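Local coordinates for beta-agarase D (Zobellia galactanivorans, PDB 4ASM), which hydrolyses the beta-1,4 linkages of agarose at random along the chain with retention of anomeric configuration, here as its GH16 catalytic domain, at residues 58-63 / 69-74; 149-154 / 158-163; 187-192 / 197-202; 231-236 / 313-318. All coordinates share one frame; numbering follows the deposited sequence.

All four contacts lie in the GH16 catalytic domain, whose family fold is a beta-jelly-roll sandwich. They follow one another along the chain in the order 1 to 4. Contact 2 is a buried beta hairpin carrying Glu160, probably the nucleophile, and its centre is about 6 Å from the centre of the chain. Contact 3 is the next hairpin. Its strand 183-191 pairs with strand 159-166 of contact 2, and their centres are about 11 Å apart. Contact 1 is a loop with Tyr60 and His61 against Leu153, its centre about 13 Å from that of contact 2. Contact 4, about 10 Å away between centres, touches contact 2 through Ser316 and Lys317. Contacts 1, 3 and 4 thus all touch contact 2.

Contact 1: residues 58-63 / 69-74; sequences NKYHNR and NNFEGP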
# COMPACT_ATOMS: atom_id res chain seq x y z
N ASN A 58 4.04 -3.33 17.30
CA ASN A 58 4.84 -4.12 16.38
C ASN A 58 4.14 -5.38 15.88
O ASN A 58 4.76 -6.45 15.75
CB ASN A 58 6.23 -4.44 16.97
CG ASN A 58 6.16 -5.23 18.28
OD1 ASN A 58 5.08 -5.38 18.88
ND2 ASN A 58 7.31 -5.75 18.73
N LYS A 59 2.85 -5.24 15.55
CA LYS A 59 2.07 -6.35 15.07
C LYS A 59 1.03 -5.87 14.06
O LYS A 59 0.67 -4.70 14.06
CB LYS A 59 1.40 -7.07 16.27
CG LYS A 59 0.66 -8.35 15.94
CD LYS A 59 0.23 -9.02 17.26
CE LYS A 59 -0.59 -10.27 16.99
NZ LYS A 59 -0.72 -11.09 18.24
N TYR A 60 0.58 -6.79 13.22
CA TYR A 60 -0.58 -6.56 12.37
C TYR A 60 -1.78 -6.16 13.23
O TYR A 60 -1.87 -6.50 14.40
CB TYR A 60 -0.87 -7.87 11.65
CG TYR A 60 -1.98 -7.88 10.66
CD1 TYR A 60 -1.96 -7.05 9.53
CD2 TYR A 60 -3.03 -8.78 10.80
CE1 TYR A 60 -2.98 -7.12 8.55
CE2 TYR A 60 -4.06 -8.83 9.85
CZ TYR A 60 -4.02 -8.00 8.73
OH TYR A 60 -5.03 -8.07 7.78
N HIS A 61 -2.72 -5.44 12.62
CA HIS A 61 -3.73 -4.69 13.37
C HIS A 61 -4.73 -5.53 14.16
O HIS A 61 -5.15 -6.60 13.73
CB HIS A 61 -4.46 -3.70 12.43
CG HIS A 61 -5.42 -4.34 11.46
ND1 HIS A 61 -6.48 -3.64 10.93
CD2 HIS A 61 -5.49 -5.59 10.95
CE1 HIS A 61 -7.16 -4.43 10.12
NE2 HIS A 61 -6.58 -5.62 10.11
N ASN A 62 -5.10 -5.01 15.33
CA ASN A 62 -6.11 -5.69 16.16
C ASN A 62 -7.47 -5.77 15.49
O ASN A 62 -7.81 -4.98 14.60
CB ASN A 62 -6.28 -4.98 17.51
CG ASN A 62 -5.06 -5.09 18.41
OD1 ASN A 62 -4.30 -6.05 18.35
ND2 ASN A 62 -4.89 -4.09 19.28
N ARG A 63 -8.27 -6.72 15.96
CA ARG A 63 -9.68 -6.81 15.60
C ARG A 63 -10.49 -5.62 16.11
O ARG A 63 -10.04 -4.93 17.02
CB ARG A 63 -10.23 -8.11 16.18
CG ARG A 63 -9.68 -9.32 15.50
CD ARG A 63 -9.96 -10.57 16.28
NE ARG A 63 -9.38 -11.72 15.60
CZ ARG A 63 -9.94 -12.34 14.57
NH1 ARG A 63 -11.12 -11.93 14.10
NH2 ARG A 63 -9.34 -13.38 14.01
N ASN A 69 -5.36 -9.80 16.04
CA ASN A 69 -5.58 -10.49 14.79
C ASN A 69 -4.28 -11.23 14.52
O ASN A 69 -3.24 -10.61 14.25
CB ASN A 69 -5.90 -9.48 13.68
CG ASN A 69 -6.26 -10.16 12.37
OD1 ASN A 69 -5.75 -11.24 12.06
ND2 ASN A 69 -7.12 -9.52 11.59
N ASN A 70 -4.33 -12.57 14.59
CA ASN A 70 -3.12 -13.37 14.54
C ASN A 70 -2.74 -13.87 13.14
O ASN A 70 -1.90 -14.76 12.99
CB ASN A 70 -3.19 -14.51 15.56
CG ASN A 70 -3.17 -14.00 17.01
OD1 ASN A 70 -2.47 -13.05 17.34
ND2 ASN A 70 -3.94 -14.65 17.87
N PHE A 71 -3.37 -13.29 12.11
CA PHE A 71 -2.98 -13.53 10.72
C PHE A 71 -1.51 -13.23 10.56
O PHE A 71 -1.03 -12.18 10.97
CB PHE A 71 -3.80 -12.64 9.79
CG PHE A 71 -3.46 -12.79 8.32
CD1 PHE A 71 -3.52 -14.03 7.69
CD2 PHE A 71 -3.09 -11.68 7.57
CE1 PHE A 71 -3.21 -14.17 6.33
CE2 PHE A 71 -2.80 -11.80 6.22
CZ PHE A 71 -2.85 -13.05 5.61
N GLU A 72 -0.79 -14.16 9.95
CA GLU A 72 0.66 -14.02 9.91
C GLU A 72 1.21 -13.55 8.58
O GLU A 72 2.41 -13.45 8.42
CB GLU A 72 1.36 -15.28 10.43
CG GLU A 72 1.18 -15.50 11.95
CD GLU A 72 2.09 -16.60 12.50
OE1 GLU A 72 2.07 -17.72 11.96
OE2 GLU A 72 2.84 -16.33 13.48
N GLY A 73 0.33 -13.26 7.63
CA GLY A 73 0.76 -12.71 6.34
C GLY A 73 0.39 -13.56 5.14
O GLY A 73 -0.00 -14.73 5.25
N PRO A 74 0.48 -12.95 3.95
CA PRO A 74 0.15 -13.61 2.70
C PRO A 74 1.28 -14.52 2.25
O PRO A 74 2.42 -14.40 2.72
CB PRO A 74 0.00 -12.42 1.74
CG PRO A 74 0.99 -11.44 2.24
CD PRO A 74 0.94 -11.55 3.74
O HOH W 1 -3.27 -7.85 16.45
O HOH W 2 -8.29 -6.80 12.40
O HOH W 3 -6.67 -14.09 15.19
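The side-chain amide of Asn69 packs against the ring of Tyr60, and this pair forms the tight part of the contact. Asn69 ND2 lies 3.6 Å from Tyr60 CE2, with the amide and ring planes 74° apart. Asn69 CG is anti to the backbone N (chi1 -175°), which takes the amide in toward this ring. Phe71, two residues on, also reaches Tyr60. It turns an edge toward the face of Tyr60 in an offset edge-to-face pair, with centroids 5.7 Å apart and planes at 61°. His61 CD2 sits over the centre of a Tyr60 face. The imidazole of His61 is itself held by Asp320 and Asp157. Both segments belong to the loop between strands 56-57 and 77-79. An Asx turn shapes it, in which Asn69 OD1 accepts from Phe71 N at 3.1 Å, in the carbonyl plane. Tyr60 also meets Trp79 and packs on Trp151, and its side chain is about 6 Å from that of Glu326, a probable substrate-binding residue. The outer side is looser and wetter. Lys59 reaches across as an extended chain, and its NZ donates to Asn70 OD1 at 2.8 Å, almost in line with the C=O bond. One water links Tyr60 O, Asn62 OD1 and Asn69 N. Another accepts from Arg63 NH2 at 3.0 Å and from Asn70 N at 2.9 Å.

Contact 2: residues 149-154 / 158-163; sequences DIWLLS and TQEIDI. With IMD (imidazole), chain C.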
# COMPACT_ATOMS: atom_id res chain seq x y z
N ASP A 149 5.45 -1.96 1.68
CA ASP A 149 4.03 -1.61 1.83
C ASP A 149 3.77 -0.54 2.87
O ASP A 149 4.24 -0.65 4.02
CB ASP A 149 3.19 -2.83 2.26
CG ASP A 149 3.21 -3.97 1.26
OD1 ASP A 149 3.25 -3.74 0.04
OD2 ASP A 149 3.15 -5.15 1.75
N ILE A 150 3.01 0.49 2.47
CA ILE A 150 2.46 1.47 3.42
C ILE A 150 1.00 1.58 3.05
O ILE A 150 0.67 1.87 1.90
CB ILE A 150 3.13 2.84 3.30
CG1 ILE A 150 4.64 2.71 3.57
CG2 ILE A 150 2.46 3.83 4.25
CD1 ILE A 150 5.44 3.99 3.38
N TRP A 151 0.11 1.29 3.99
CA TRP A 151 -1.28 1.16 3.60
C TRP A 151 -2.25 1.40 4.75
O TRP A 151 -1.83 1.56 5.90
CB TRP A 151 -1.51 -0.21 2.93
CG TRP A 151 -1.05 -1.43 3.69
CD1 TRP A 151 0.23 -1.73 4.12
CD2 TRP A 151 -1.86 -2.55 4.06
NE1 TRP A 151 0.24 -2.96 4.74
CE2 TRP A 151 -1.03 -3.48 4.72
CE3 TRP A 151 -3.22 -2.85 3.90
CZ2 TRP A 151 -1.52 -4.69 5.23
CZ3 TRP A 151 -3.71 -4.05 4.39
CH2 TRP A 151 -2.86 -4.97 5.04
N LEU A 152 -3.54 1.45 4.41
CA LEU A 152 -4.62 1.70 5.36
C LEU A 152 -5.63 0.55 5.28
O LEU A 152 -6.00 0.13 4.16
CB LEU A 152 -5.32 3.03 5.03
CG LEU A 152 -4.46 4.26 4.77
CD1 LEU A 152 -5.33 5.44 4.34
CD2 LEU A 152 -3.58 4.62 5.97
N LEU A 153 -6.09 0.04 6.42
CA LEU A 153 -7.01 -1.10 6.42
C LEU A 153 -8.02 -0.95 7.54
O LEU A 153 -7.62 -0.72 8.69
CB LEU A 153 -6.24 -2.42 6.57
CG LEU A 153 -7.03 -3.74 6.56
CD1 LEU A 153 -7.77 -3.97 5.24
CD2 LEU A 153 -6.10 -4.93 6.88
N SER A 154 -9.31 -1.07 7.22
CA SER A 154 -10.32 -0.97 8.27
C SER A 154 -10.15 -2.15 9.24
O SER A 154 -9.75 -3.23 8.82
CB SER A 154 -11.74 -0.90 7.68
OG SER A 154 -12.11 -2.12 7.07
N THR A 158 -12.59 -5.09 5.62
CA THR A 158 -13.40 -4.96 4.39
C THR A 158 -12.95 -3.84 3.44
O THR A 158 -13.24 -3.89 2.25
CB THR A 158 -14.91 -4.76 4.69
OG1 THR A 158 -15.11 -3.56 5.43
CG2 THR A 158 -15.48 -5.95 5.48
N GLN A 159 -12.31 -2.81 3.98
CA GLN A 159 -11.99 -1.63 3.18
C GLN A 159 -10.55 -1.26 3.38
O GLN A 159 -10.07 -1.20 4.51
CB GLN A 159 -12.89 -0.45 3.56
CG GLN A 159 -14.41 -0.73 3.38
CD GLN A 159 -15.31 0.46 3.72
OE1 GLN A 159 -16.54 0.28 3.90
NE2 GLN A 159 -14.76 1.63 3.80
N GLU A 160 -9.85 -0.98 2.27
CA GLU A 160 -8.40 -0.73 2.29
C GLU A 160 -8.03 0.32 1.27
O GLU A 160 -8.57 0.34 0.17
CB GLU A 160 -7.66 -2.04 1.99
CG GLU A 160 -6.18 -1.89 1.68
CD GLU A 160 -5.53 -3.22 1.39
OE1 GLU A 160 -6.09 -4.28 1.74
OE2 GLU A 160 -4.40 -3.18 0.82
N ILE A 161 -7.12 1.21 1.66
CA ILE A 161 -6.56 2.20 0.73
C ILE A 161 -5.07 2.10 0.87
O ILE A 161 -4.56 2.24 1.97
CB ILE A 161 -7.03 3.63 1.07
CG1 ILE A 161 -8.54 3.76 0.80
CG2 ILE A 161 -6.21 4.69 0.29
CD1 ILE A 161 -9.22 4.92 1.55
N ASP A 162 -4.36 1.84 -0.22
CA ASP A 162 -2.92 1.73 -0.14
C ASP A 162 -2.28 3.07 -0.44
O ASP A 162 -2.82 3.88 -1.21
CB ASP A 162 -2.39 0.66 -1.09
CG ASP A 162 -2.93 -0.70 -0.78
OD1 ASP A 162 -3.38 -0.92 0.37
OD2 ASP A 162 -2.94 -1.54 -1.68
N ILE A 163 -1.14 3.31 0.21
CA ILE A 163 -0.29 4.44 -0.13
C ILE A 163 0.78 3.92 -1.10
O ILE A 163 0.93 4.44 -2.21
CB ILE A 163 0.31 5.09 1.11
CG1 ILE A 163 -0.80 5.86 1.85
CG2 ILE A 163 1.38 6.09 0.71
CD1 ILE A 163 -1.00 5.50 3.27
N1 IMD C . -2.12 -4.43 0.90
C2 IMD C . -1.68 -5.25 1.87
N3 IMD C . -0.40 -5.57 1.62
C4 IMD C . -0.01 -4.95 0.48
C5 IMD C . -1.10 -4.22 0.03
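Ile150 and Ile163 meet at one end of an antiparallel beta hairpin formed by strands 147-153 and 159-166. The second strand holds the GH16 signature ExDxxE, with Glu160, the probable nucleophile, and Asp162 on the same face of the sheet. Ile150 O accepts from Ile163 N at 2.9 Å, and Ile150 CG2 packs on Ile163 CD1. Trp151 comes next, paired with Asp162 on the active-site face. Its CG lies between the backbone N and the carbonyl carbon (chi1 53°), and the indole runs beside Asp162 with the planes nearly perpendicular. An imidazole, probably from the crystallisation liquor, covers one indole face, with its C2 3.4 Å from Trp151 CH2. The N1 of this imidazole donates to Glu160 OE2 at 2.6 Å. Leu152 forms the hydrogen-bonded pair with Ile161 and points to the other face, where Leu152 CD2 touches Ile163 CD1 at 3.8 Å. Leu153 returns to the Glu160 side and places CD1 3.8 Å from Glu160 CB. The strand ends there. Asp156 also holds Ser154 OG, which accepts from Gln159 N at 3.2 Å, while Ser154 N still donates to Gln159 O at 2.8 Å in a nearly straight bond (171°).

Contact 3: residues 187-192 / 197-202; sequences HHVFIR and KDYQPA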
# COMPACT_ATOMS: atom_id res chain seq x y z
N HIS A 187 -5.88 0.11 -3.88
CA HIS A 187 -6.78 0.02 -2.73
C HIS A 187 -7.38 -1.36 -2.84
O HIS A 187 -7.18 -2.04 -3.83
CB HIS A 187 -7.86 1.12 -2.77
CG HIS A 187 -8.96 0.87 -3.75
ND1 HIS A 187 -8.92 1.35 -5.05
CD2 HIS A 187 -10.12 0.18 -3.63
CE1 HIS A 187 -10.03 0.98 -5.67
NE2 HIS A 187 -10.78 0.28 -4.84
N HIS A 188 -8.10 -1.79 -1.81
CA HIS A 188 -8.84 -3.04 -1.94
C HIS A 188 -10.20 -2.87 -1.30
O HIS A 188 -10.35 -2.14 -0.32
CB HIS A 188 -8.16 -4.18 -1.19
CG HIS A 188 -6.96 -4.79 -1.88
ND1 HIS A 188 -5.74 -4.15 -1.97
CD2 HIS A 188 -6.79 -6.02 -2.40
CE1 HIS A 188 -4.88 -4.96 -2.57
NE2 HIS A 188 -5.49 -6.10 -2.84
N VAL A 189 -11.18 -3.59 -1.84
CA VAL A 189 -12.43 -3.85 -1.13
C VAL A 189 -12.64 -5.36 -1.06
O VAL A 189 -12.31 -6.08 -2.01
CB VAL A 189 -13.67 -3.09 -1.74
CG1 VAL A 189 -13.48 -1.58 -1.63
CG2 VAL A 189 -13.98 -3.52 -3.20
N PHE A 190 -13.20 -5.83 0.06
CA PHE A 190 -13.36 -7.28 0.30
C PHE A 190 -14.76 -7.64 0.71
O PHE A 190 -15.40 -6.89 1.43
CB PHE A 190 -12.46 -7.76 1.45
CG PHE A 190 -10.98 -7.56 1.22
CD1 PHE A 190 -10.22 -8.54 0.60
CD2 PHE A 190 -10.36 -6.40 1.67
CE1 PHE A 190 -8.83 -8.34 0.40
CE2 PHE A 190 -8.99 -6.21 1.49
CZ PHE A 190 -8.24 -7.18 0.86
N ILE A 191 -15.20 -8.82 0.28
CA ILE A 191 -16.18 -9.57 1.06
C ILE A 191 -15.38 -10.53 1.92
O ILE A 191 -14.51 -11.24 1.43
CB ILE A 191 -17.16 -10.38 0.18
CG1 ILE A 191 -17.76 -9.51 -0.91
CG2 ILE A 191 -18.29 -10.95 1.07
CD1 ILE A 191 -18.88 -10.20 -1.72
N ARG A 192 -15.68 -10.54 3.22
CA ARG A 192 -15.00 -11.43 4.15
C ARG A 192 -15.54 -12.84 4.01
O ARG A 192 -16.64 -13.02 3.49
CB ARG A 192 -15.21 -10.97 5.61
CG ARG A 192 -14.84 -9.53 5.96
CD ARG A 192 -13.45 -9.18 5.50
NE ARG A 192 -12.48 -10.19 5.92
CZ ARG A 192 -11.28 -10.35 5.39
NH1 ARG A 192 -10.85 -9.55 4.40
NH2 ARG A 192 -10.50 -11.32 5.84
N LYS A 197 -14.11 -12.46 -1.32
CA LYS A 197 -13.78 -11.84 -2.61
C LYS A 197 -12.89 -10.64 -2.37
O LYS A 197 -13.03 -9.94 -1.36
CB LYS A 197 -15.05 -11.39 -3.34
CG LYS A 197 -16.00 -12.52 -3.64
CD LYS A 197 -17.11 -12.10 -4.56
CE LYS A 197 -18.08 -13.26 -4.79
NZ LYS A 197 -17.48 -14.33 -5.61
N ASP A 198 -11.98 -10.40 -3.32
CA ASP A 198 -10.99 -9.33 -3.21
C ASP A 198 -10.95 -8.56 -4.53
O ASP A 198 -10.75 -9.15 -5.58
CB ASP A 198 -9.64 -9.98 -2.91
CG ASP A 198 -8.49 -8.98 -2.78
OD1 ASP A 198 -8.73 -7.76 -2.81
OD2 ASP A 198 -7.34 -9.43 -2.65
N TYR A 199 -11.19 -7.25 -4.46
CA TYR A 199 -10.98 -6.37 -5.61
C TYR A 199 -9.88 -5.33 -5.33
O TYR A 199 -9.85 -4.73 -4.27
CB TYR A 199 -12.26 -5.62 -5.97
CG TYR A 199 -12.01 -4.65 -7.09
CD1 TYR A 199 -11.91 -5.12 -8.40
CD2 TYR A 199 -11.80 -3.29 -6.85
CE1 TYR A 199 -11.63 -4.26 -9.46
CE2 TYR A 199 -11.52 -2.40 -7.90
CZ TYR A 199 -11.44 -2.90 -9.20
OH TYR A 199 -11.18 -2.06 -10.26
N GLN A 200 -9.02 -5.13 -6.32
CA GLN A 200 -8.03 -4.06 -6.34
C GLN A 200 -7.87 -3.55 -7.78
O GLN A 200 -8.18 -4.28 -8.74
CB GLN A 200 -6.69 -4.56 -5.83
CG GLN A 200 -6.05 -5.59 -6.76
CD GLN A 200 -4.80 -6.19 -6.18
OE1 GLN A 200 -4.73 -7.40 -5.88
NE2 GLN A 200 -3.83 -5.36 -5.96
N PRO A 201 -7.39 -2.31 -7.94
CA PRO A 201 -7.14 -1.81 -9.30
C PRO A 201 -6.17 -2.68 -10.07
O PRO A 201 -5.10 -3.05 -9.58
CB PRO A 201 -6.56 -0.42 -9.07
CG PRO A 201 -7.17 -0.01 -7.72
CD PRO A 201 -7.13 -1.29 -6.92
N ALA A 202 -6.59 -3.01 -11.30
CA ALA A 202 -5.82 -3.84 -12.21
C ALA A 202 -5.69 -3.20 -13.59
O ALA A 202 -5.35 -3.88 -14.56
CB ALA A 202 -6.46 -5.23 -12.32
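Tyr199 O is approached by two groups of the facing strand. Val189 N donates to it at 3.0 Å in the carbonyl plane, and His188 CA makes a CA-H...O contact at 3.1 Å. The return bond, Tyr199 N to Val189 O, is 2.9 Å long and almost straight (175°). The pattern repeats two residues on, at the next hydrogen-bonded pair. Lys197 O accepts from Ile191 N and also receives a contact from Phe190 CA, while Lys197 N donates to Ile191 O. On one face of the sheet Val189 and Tyr199 lie side by side, with Val189 CG2 3.9 Å from Tyr199 CB. Ile191 runs in the same way along Lys197, CD1 against CD at 3.8 Å. Beyond the strand pairing, the segment 200-201 lays carbon over two histidine rings. Gln200 CB stands 3.6 Å from the centroid of the His188 ring, only 12° off its normal, as a CH-pi contact. Pro201 CD covers a face of the His187 ring at 4.0 Å from the centroid. The chi1 of His187 (76°) brings this ring to Pro201, and its NE2 is hydrogen-bonded to Ile303 O. Strand 183-191 pairs with strand 159-166 on its other edge, and His188 touches Glu160. The arrangement is an antiparallel beta hairpin beside the strand that carries Glu160, the probable nucleophile, with the probable substrate-binding residue Arg192 just after strand 183-191.

Contact 4: residues 231-236 / 313-318; sequences TRLEYF and RKFSKE
Leu233 and Phe315 form the centre of a small apolar contact, where the start of strand 232-237 meets the loop before strand 320-326. No hydrogen bond crosses it, and the two segments together bury only 178 Å². Phe315 CE2 is the touching atom of the ring, lying 3.9 Å from Leu233 CD1 and 4.0 Å from Leu233 CD2. Both methyls of the leucine thus meet the same ring carbon. The two side chains cross at about a right angle. Phe315 CG is anti to its carbonyl carbon (chi1 -61°), which brings the CE2 side of the ring to the Leu233 methyls. The CB of each residue points toward the other segment. Thr231 lies along the loop, its OG1 4.0 Å from Arg313 O and 4.1 Å from Lys314 CB. Arg313 sends its guanidinium elsewhere, to the carbonyls of Thr270 and Asp304. Around the centre, Leu233 also packs on Trp227 of strand 220-229. His187 of strand 183-191 meets the Phe315 ring edge-to-face. Both Leu233 and Phe315 rest on Ile161 of strand 159-166, the strand that carries the probable nucleophile Glu160.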
# COMPACT_ATOMS: atom_id res chain seq x y z
N THR A 231 -15.41 8.64 -2.13
CA THR A 231 -15.40 8.19 -3.49
C THR A 231 -14.16 8.72 -4.26
O THR A 231 -13.96 8.40 -5.43
CB THR A 231 -16.83 8.56 -3.99
OG1 THR A 231 -17.63 7.41 -4.32
CG2 THR A 231 -16.88 9.70 -4.86
N ARG A 232 -13.27 9.43 -3.56
CA ARG A 232 -12.10 10.04 -4.23
C ARG A 232 -10.78 9.87 -3.49
O ARG A 232 -10.69 10.19 -2.29
CB ARG A 232 -12.32 11.53 -4.56
CG ARG A 232 -11.14 12.19 -5.32
CD ARG A 232 -11.52 13.61 -5.68
NE ARG A 232 -10.43 14.45 -6.19
CZ ARG A 232 -10.43 15.09 -7.36
NH1 ARG A 232 -11.43 14.92 -8.23
NH2 ARG A 232 -9.41 15.88 -7.67
N LEU A 233 -9.77 9.39 -4.23
CA LEU A 233 -8.39 9.22 -3.74
C LEU A 233 -7.44 9.92 -4.70
O LEU A 233 -7.63 9.83 -5.91
CB LEU A 233 -7.97 7.75 -3.73
CG LEU A 233 -8.84 6.74 -2.98
CD1 LEU A 233 -8.31 5.31 -3.14
CD2 LEU A 233 -8.96 7.13 -1.49
N GLU A 234 -6.41 10.58 -4.16
CA GLU A 234 -5.38 11.19 -4.99
C GLU A 234 -4.03 10.69 -4.51
O GLU A 234 -3.81 10.61 -3.29
CB GLU A 234 -5.41 12.70 -4.87
CG GLU A 234 -6.74 13.35 -5.27
CD GLU A 234 -6.92 14.76 -4.73
OE1 GLU A 234 -6.03 15.26 -4.01
OE2 GLU A 234 -7.97 15.36 -5.05
N TYR A 235 -3.14 10.34 -5.45
CA TYR A 235 -1.82 9.80 -5.12
C TYR A 235 -0.72 10.77 -5.52
O TYR A 235 -0.86 11.47 -6.53
CB TYR A 235 -1.58 8.46 -5.84
CG TYR A 235 -2.48 7.36 -5.37
CD1 TYR A 235 -3.78 7.24 -5.86
CD2 TYR A 235 -2.04 6.45 -4.42
CE1 TYR A 235 -4.61 6.22 -5.40
CE2 TYR A 235 -2.85 5.42 -3.98
CZ TYR A 235 -4.14 5.32 -4.46
OH TYR A 235 -4.98 4.33 -4.00
N PHE A 236 0.34 10.81 -4.72
CA PHE A 236 1.45 11.76 -4.89
C PHE A 236 2.77 11.04 -4.72
O PHE A 236 2.91 10.23 -3.80
CB PHE A 236 1.36 12.87 -3.83
CG PHE A 236 0.07 13.63 -3.86
CD1 PHE A 236 -1.07 13.10 -3.26
CD2 PHE A 236 -0.02 14.85 -4.51
CE1 PHE A 236 -2.29 13.77 -3.31
CE2 PHE A 236 -1.25 15.54 -4.56
CZ PHE A 236 -2.37 15.00 -3.95
N ARG A 313 -20.93 1.65 -3.03
CA ARG A 313 -19.63 1.53 -3.74
C ARG A 313 -18.69 2.65 -3.32
O ARG A 313 -18.15 3.40 -4.14
CB ARG A 313 -19.84 1.49 -5.25
CG ARG A 313 -20.76 0.37 -5.65
CD ARG A 313 -21.20 0.55 -7.09
NE ARG A 313 -22.32 -0.31 -7.44
CZ ARG A 313 -22.22 -1.57 -7.88
NH1 ARG A 313 -21.05 -2.17 -8.02
NH2 ARG A 313 -23.33 -2.24 -8.19
N LYS A 314 -18.49 2.74 -2.01
CA LYS A 314 -17.75 3.85 -1.46
C LYS A 314 -17.02 3.41 -0.20
O LYS A 314 -17.37 2.40 0.43
CB LYS A 314 -18.69 5.03 -1.17
CG LYS A 314 -19.77 4.77 -0.12
CD LYS A 314 -20.64 6.01 0.08
CE LYS A 314 -21.84 6.01 -0.85
NZ LYS A 314 -22.43 7.37 -1.02
N PHE A 315 -15.99 4.16 0.15
CA PHE A 315 -15.33 3.99 1.43
C PHE A 315 -16.22 4.61 2.50
O PHE A 315 -16.89 5.63 2.28
CB PHE A 315 -13.96 4.65 1.40
CG PHE A 315 -13.03 4.07 0.36
CD1 PHE A 315 -12.52 2.77 0.49
CD2 PHE A 315 -12.66 4.82 -0.76
CE1 PHE A 315 -11.66 2.23 -0.46
CE2 PHE A 315 -11.79 4.29 -1.74
CZ PHE A 315 -11.30 2.97 -1.57
N SER A 316 -16.24 4.00 3.67
CA SER A 316 -17.12 4.48 4.72
C SER A 316 -16.57 4.24 6.11
O SER A 316 -17.21 4.62 7.09
CB SER A 316 -18.50 3.82 4.58
OG SER A 316 -18.43 2.42 4.70
N LYS A 317 -15.41 3.59 6.20
CA LYS A 317 -14.89 3.16 7.51
C LYS A 317 -13.52 3.74 7.82
O LYS A 317 -12.65 3.81 6.94
CB LYS A 317 -14.84 1.63 7.57
CG LYS A 317 -16.24 1.00 7.56
CD LYS A 317 -16.21 -0.50 7.30
CE LYS A 317 -17.62 -1.09 7.39
NZ LYS A 317 -17.64 -2.54 7.05
N GLU A 318 -13.33 4.16 9.07
CA GLU A 318 -11.99 4.52 9.55
C GLU A 318 -11.03 3.33 9.37
O GLU A 318 -11.43 2.15 9.40
CB GLU A 318 -11.98 5.00 11.01
CG GLU A 318 -12.32 3.93 12.02
CD GLU A 318 -12.22 4.38 13.46
OE1 GLU A 318 -11.81 5.53 13.71
OE2 GLU A 318 -12.54 3.54 14.33